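Local coordinates for protein predicted transcriptional regulator (Clostridium thermocellum, PDB 1XMA) that probably acts as a dimeric, DNA-binding transcriptional regulator of the PadR-like family, built on a winged helix-turn-helix domain, at residues 39-42 with 43-46; 60-63 with 64-68; 77-80 with 81-85. One frame throughout, in Å; residues are numbered along the deposited sequence. Where two conformers were deposited one is given.

Interaction 1: residues 39-42 with 43-46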
# COMPACT_ATOMS: atom_id res chain seq x y z
N ARG B 39 6.08 1.62 -0.07
CA ARG B 39 6.93 1.59 1.12
C ARG B 39 6.87 0.22 1.79
O ARG B 39 7.88 -0.32 2.22
CB ARG B 39 6.56 2.71 2.11
N GLY B 40 5.66 -0.34 1.88
CA GLY B 40 5.47 -1.71 2.35
C GLY B 40 6.13 -2.81 1.54
O GLY B 40 6.34 -3.91 2.06
N TYR B 41 6.48 -2.54 0.28
CA TYR B 41 6.96 -3.62 -0.62
C TYR B 41 8.36 -3.52 -1.19
O TYR B 41 8.80 -4.41 -1.90
CB TYR B 41 5.90 -3.94 -1.69
CG TYR B 41 4.73 -4.63 -1.02
CD1 TYR B 41 4.77 -6.00 -0.74
CD2 TYR B 41 3.62 -3.89 -0.58
CE1 TYR B 41 3.72 -6.63 -0.07
CE2 TYR B 41 2.57 -4.51 0.10
CZ TYR B 41 2.61 -5.87 0.34
OH TYR B 41 1.57 -6.47 0.99
N VAL B 42 9.07 -2.45 -0.83
CA VAL B 42 10.43 -2.19 -1.27
C VAL B 42 11.30 -3.43 -1.10
O VAL B 42 11.88 -3.94 -2.08
CB VAL B 42 11.04 -0.88 -0.54
CG1 VAL B 42 12.57 -0.89 -0.43
CG2 VAL B 42 10.60 0.35 -1.25
N ASP B 43 11.37 -3.93 0.14
CA ASP B 43 12.20 -5.10 0.46
C ASP B 43 11.81 -6.33 -0.33
O ASP B 43 12.68 -7.08 -0.82
CB ASP B 43 12.15 -5.41 1.95
CG ASP B 43 12.76 -4.30 2.80
OD1 ASP B 43 13.15 -3.26 2.25
OD2 ASP B 43 12.84 -4.45 4.02
N THR B 44 10.50 -6.55 -0.44
CA THR B 44 9.95 -7.69 -1.18
C THR B 44 10.30 -7.60 -2.68
O THR B 44 10.63 -8.60 -3.28
CB THR B 44 8.42 -7.76 -0.98
OG1 THR B 44 8.13 -7.76 0.43
CG2 THR B 44 7.81 -9.02 -1.66
N ILE B 45 10.22 -6.39 -3.25
CA ILE B 45 10.65 -6.12 -4.63
C ILE B 45 12.16 -6.38 -4.86
O ILE B 45 12.55 -6.93 -5.87
CB ILE B 45 10.26 -4.64 -5.05
CG1 ILE B 45 8.74 -4.47 -5.16
CG2 ILE B 45 11.02 -4.21 -6.32
CD1 ILE B 45 8.25 -3.05 -5.50
N ILE B 46 13.00 -5.98 -3.92
CA ILE B 46 14.45 -6.24 -3.98
C ILE B 46 14.76 -7.72 -3.84
O ILE B 46 15.60 -8.24 -4.57
CB ILE B 46 15.25 -5.43 -2.93
CG1 ILE B 46 15.25 -3.94 -3.30
CG2 ILE B 46 16.70 -5.98 -2.82
CD1 ILE B 46 15.47 -3.00 -2.12
O HOH W 1 10.05 -2.30 2.64
O HOH W 2 8.53 -5.63 1.98
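Ile-45 N donates to Tyr-41 O at 2.8 Å and Ile-46 N to Val-42 O at 3.0 Å, regular alpha-helical bonds that resume just after a kink in helix 35-52, where the N atoms of Asp-43 and Thr-44 lack their bond to the preceding turn. In this PadR-like winged helix-turn-helix fold the kink lies in the first helix, near the geometric centre of the folded chain. Two waters bridge the opened turn. One donates to Arg-39 O and accepts from Asp-43 N; the other donates to Gly-40 O and is hydrogen-bonded to Thr-44 OG1 at 2.7 Å. Tyr-41 CD1 comes within 4.0 Å of Thr-44 OG1, the two side chains running alongside each other and packing against helix 112-135; Trp-125 meets the Tyr-41 ring edge-to-face, and Ile-132 of the second subunit also packs on it. On another side of the helix, Asp-43 turns to helix 76-88, where its OD1 forms a salt bridge with Arg-85, an arginine modelled in two conformers. With Val-42 CG1 anti to the backbone N (chi1 154°), that methyl lies 3.6 Å from Asp-43 OD1 and also reaches one turn onward, where it packs 4.0 Å from Ile-46 CD1.

Interaction 2: residues 60-63 with 64-68. With HG (mercury (II) ion), chain I.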
# COMPACT_ATOMS: atom_id res chain seq x y z
N ILE B 60 19.94 -3.33 -9.76
CA ILE B 60 18.64 -3.53 -9.08
C ILE B 60 17.67 -2.38 -9.33
O ILE B 60 16.53 -2.61 -9.74
CB ILE B 60 18.87 -3.83 -7.56
CG1 ILE B 60 19.50 -5.22 -7.41
CG2 ILE B 60 17.57 -3.64 -6.71
CD1 ILE B 60 19.57 -5.75 -6.02
N SER B 61 18.12 -1.14 -9.11
CA SER B 61 17.31 0.07 -9.37
C SER B 61 16.99 0.26 -10.85
O SER B 61 15.88 0.66 -11.22
CB SER B 61 18.01 1.32 -8.84
OG SER B 61 19.16 1.61 -9.61
N LYS B 62 17.97 -0.02 -11.70
CA LYS B 62 17.74 -0.04 -13.13
C LYS B 62 16.63 -1.04 -13.46
O LYS B 62 15.71 -0.72 -14.21
CB LYS B 62 19.03 -0.38 -13.89
CG LYS B 62 18.91 -0.37 -15.41
CD LYS B 62 20.26 -0.47 -16.08
CE LYS B 62 20.72 -1.93 -16.18
NZ LYS B 62 21.99 -2.09 -17.00
N ASN B 63 16.71 -2.23 -12.89
CA ASN B 63 15.73 -3.28 -13.15
C ASN B 63 14.33 -2.93 -12.64
O ASN B 63 13.33 -3.19 -13.33
CB ASN B 63 16.20 -4.61 -12.56
CG ASN B 63 17.13 -5.37 -13.49
OD1 ASN B 63 17.00 -5.27 -14.71
ND2 ASN B 63 18.05 -6.14 -12.93
N ILE B 64 14.26 -2.33 -11.45
CA ILE B 64 12.99 -1.77 -10.93
C ILE B 64 12.31 -0.78 -11.90
O ILE B 64 11.15 -0.95 -12.21
CB ILE B 64 13.17 -1.15 -9.50
CG1 ILE B 64 13.53 -2.23 -8.48
CG2 ILE B 64 11.90 -0.43 -9.05
CD1 ILE B 64 14.10 -1.69 -7.15
N ARG B 65 13.03 0.24 -12.38
CA ARG B 65 12.38 1.24 -13.26
C ARG B 65 12.00 0.69 -14.64
O ARG B 65 10.97 1.08 -15.18
CB ARG B 65 13.16 2.56 -13.38
CG ARG B 65 14.49 2.48 -14.10
CD ARG B 65 15.04 3.89 -14.45
NE ARG B 65 16.29 3.73 -15.19
CZ ARG B 65 17.50 3.68 -14.62
NH1 ARG B 65 17.63 3.81 -13.28
NH2 ARG B 65 18.58 3.50 -15.37
N ILE B 66 12.82 -0.20 -15.18
CA ILE B 66 12.58 -0.74 -16.52
C ILE B 66 11.39 -1.67 -16.52
O ILE B 66 10.51 -1.57 -17.39
CB ILE B 66 13.85 -1.46 -17.08
CG1 ILE B 66 14.93 -0.42 -17.41
CG2 ILE B 66 13.48 -2.29 -18.31
CD1 ILE B 66 16.22 -1.01 -17.93
N LYS B 67 11.37 -2.56 -15.54
CA LYS B 67 10.35 -3.59 -15.45
C LYS B 67 9.01 -3.04 -15.00
O LYS B 67 8.00 -3.72 -15.08
CB LYS B 67 10.79 -4.69 -14.48
CG LYS B 67 11.94 -5.58 -14.96
CD LYS B 67 12.43 -6.49 -13.78
CE LYS B 67 13.35 -7.61 -14.25
NZ LYS B 67 12.59 -8.71 -14.99
N THR B 68 9.00 -1.81 -14.48
CA THR B 68 7.73 -1.19 -14.08
C THR B 68 7.25 -0.24 -15.17
O THR B 68 6.24 0.44 -15.01
CB THR B 68 7.78 -0.48 -12.68
OG1 THR B 68 8.71 0.61 -12.69
CG2 THR B 68 8.14 -1.47 -11.59
HG HG I . 14.01 -10.30 -15.36
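The guanidinium of Arg-65 lies back over the preceding turn, one face set against Lys-62 CA, which sits 3.8 Å above its plane and is displaced toward the rim. Ser-61 O approaches the group obliquely, while NH2 is hydrogen-bonded to Tyr-58 OH, which helps fix the group's position. Arg-65 CG sits between the backbone N and the carbonyl carbon (chi1 68°), and from there the chain runs extended to NE, which carries the group back toward Lys-62. Lys-62 CG comes 3.9 Å from Arg-65 NH2, but the lysine then bends at chi3 (83°), leaving its NZ 6.7 Å from that NH2. The same CG touches Ile-66 CD1 at 3.7 Å, the two side chains running alongside each other. Helix 57-67 is probably the first helix of the helix-turn-helix, with helix 76-88 the second. Its buried side carries Ile-60 and Ile-64. Ile-60 CG2 meets Ile-64 CD1 at 4.0 Å, the two side chains crossing at a slant; Ile-64 packs on Ile-45 and Leu-49 of helix 35-52, and Ile-60 on Leu-79 and Phe-83 of helix 76-88. As the helix ends, Thr-68 OG1 donates to Ile-64 O at 2.9 Å and also accepts a hydrogen bond from Tyr-72 N, tying the following loop to the last turn. Beside it, Lys-67 CG lies 3.2 Å from Asn-63 O as the aliphatic chain passes that carbonyl. Lys-67 NZ binds the mercury ion at 2.2 Å, in a site that also includes Glu-52.

Interaction 3: residues 77-80 with 81-85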
# COMPACT_ATOMS: atom_id res chain seq x y z
N THR B 77 18.83 6.51 -1.54
CA THR B 77 18.74 6.40 -0.07
C THR B 77 17.76 5.31 0.35
O THR B 77 18.05 4.53 1.26
CB THR B 77 18.36 7.74 0.63
OG1 THR B 77 17.10 8.20 0.15
CG2 THR B 77 19.45 8.82 0.39
N THR B 78 16.61 5.25 -0.32
CA THR B 78 15.64 4.15 -0.14
C THR B 78 16.25 2.78 -0.42
O THR B 78 16.09 1.85 0.37
CB THR B 78 14.41 4.34 -1.04
OG1 THR B 78 13.90 5.68 -0.85
CG2 THR B 78 13.33 3.32 -0.68
N LEU B 79 16.97 2.68 -1.53
CA LEU B 79 17.57 1.42 -1.94
C LEU B 79 18.66 0.97 -0.98
O LEU B 79 18.67 -0.18 -0.51
CB LEU B 79 18.10 1.51 -3.38
CG LEU B 79 18.71 0.26 -4.04
CD1 LEU B 79 17.74 -0.91 -4.04
CD2 LEU B 79 19.19 0.57 -5.46
N TYR B 80 19.58 1.88 -0.66
CA TYR B 80 20.74 1.50 0.14
C TYR B 80 20.47 1.31 1.64
O TYR B 80 21.17 0.53 2.30
CB TYR B 80 21.96 2.38 -0.17
CG TYR B 80 22.49 2.12 -1.59
CD1 TYR B 80 22.03 2.87 -2.68
CD2 TYR B 80 23.41 1.09 -1.84
CE1 TYR B 80 22.49 2.63 -3.98
CE2 TYR B 80 23.87 0.84 -3.14
CZ TYR B 80 23.42 1.61 -4.20
OH TYR B 80 23.88 1.36 -5.49
N SER B 81 19.44 1.96 2.17
CA SER B 81 19.01 1.58 3.54
C SER B 81 18.21 0.27 3.57
O SER B 81 18.15 -0.41 4.60
CB SER B 81 18.27 2.72 4.25
OG SER B 81 17.20 3.18 3.49
N ALA B 82 17.61 -0.10 2.43
CA ALA B 82 16.92 -1.39 2.31
C ALA B 82 17.91 -2.56 2.32
O ALA B 82 17.69 -3.56 3.03
CB ALA B 82 16.04 -1.41 1.06
N PHE B 83 19.00 -2.45 1.56
CA PHE B 83 20.08 -3.45 1.60
C PHE B 83 20.58 -3.66 3.02
O PHE B 83 20.73 -4.81 3.48
CB PHE B 83 21.27 -3.00 0.75
CG PHE B 83 21.06 -3.11 -0.73
CD1 PHE B 83 21.55 -2.10 -1.58
CD2 PHE B 83 20.39 -4.22 -1.29
CE1 PHE B 83 21.37 -2.18 -2.99
CE2 PHE B 83 20.21 -4.32 -2.70
CZ PHE B 83 20.71 -3.30 -3.55
N ALA B 84 20.83 -2.54 3.71
CA ALA B 84 21.34 -2.54 5.07
C ALA B 84 20.39 -3.32 5.99
O ALA B 84 20.82 -4.25 6.66
CB ALA B 84 21.56 -1.09 5.58
N ARG B 85 19.10 -2.93 5.98
CA ARG B 85 18.01 -3.62 6.70
C ARG B 85 17.86 -5.09 6.31
O ARG B 85 17.71 -5.94 7.17
CB ARG B 85 16.68 -2.89 6.47
CG ARG B 85 15.43 -3.60 7.06
CD ARG B 85 14.13 -3.08 6.42
NE ARG B 85 14.17 -1.64 6.29
CZ ARG B 85 14.06 -0.97 5.16
NH1 ARG B 85 13.86 -1.59 4.02
NH2 ARG B 85 14.15 0.36 5.19
O HOH W 3 14.20 1.90 2.51
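Thr-77 O is gripped twice by Ser-81: the hydroxyl OG donates to it at 2.7 Å and the backbone N at 3.1 Å. Ser-81 can do both because OG is turned in between its own N and carbonyl carbon (chi1 54°), folding the hydroxyl back onto the turn before. Next along helix 76-88, Ala-82 N bonds to Thr-78 O at 3.2 Å and more weakly to Leu-79 O, which also takes a straighter bond from Phe-83 N. Thr-78 O receives a further hydrogen from a water that Arg-85 NH2 donates to; that water lies at the edge of the guanidinium, in its plane. Arg-85 was deposited in two conformers, so this water bridge is less certain.

Tyr-80 and Phe-83 form an offset edge-to-face pair with the edge of Phe-83 toward the face of Tyr-80, the centroids 5.5 Å apart and the planes at 71°. Phe-83 CD1 approaches Tyr-80 CD2 to 3.7 Å. Phe-83 CE1 also meets Leu-79 CG at 3.8 Å, so leucine and tyrosine of the preceding turn both touch the CD1-CE1 side of the ring. By analogy with other winged helix-turn-helix regulators, helix 76-88 is probably the recognition helix. Leu-79 and Ala-82 face Ile-46 of helix 35-52, Leu-79 also rests on helix 57-67, and the Phe-83 ring stacks on Tyr-108 of strand 106-110.

The three interactions lie on three successive helices that share one hydrophobic core. Interaction 1 touches both others: Ile-45 CG2 packs 3.9 Å from Ile-64 CG1 of interaction 2, and Ile-46 CD1 sits 3.6 Å from both Ala-82 CB and Leu-79 CD1 of interaction 3. Interactions 2 and 3 close the triangle, Ile-60 CD1 meeting Phe-83 CZ at 3.7 Å. The polar tie is the salt bridge from Asp-43 OD1 to Arg-85 NH1; its 2.5 Å is short and, with Arg-85 in two conformers, doubtful in detail. Interactions 1 and 2 both touch Phe-135 of the second subunit. The mercury ion belongs to interaction 2, about 11 Å from the nearest side-chain atom of Ile-45 in interaction 1.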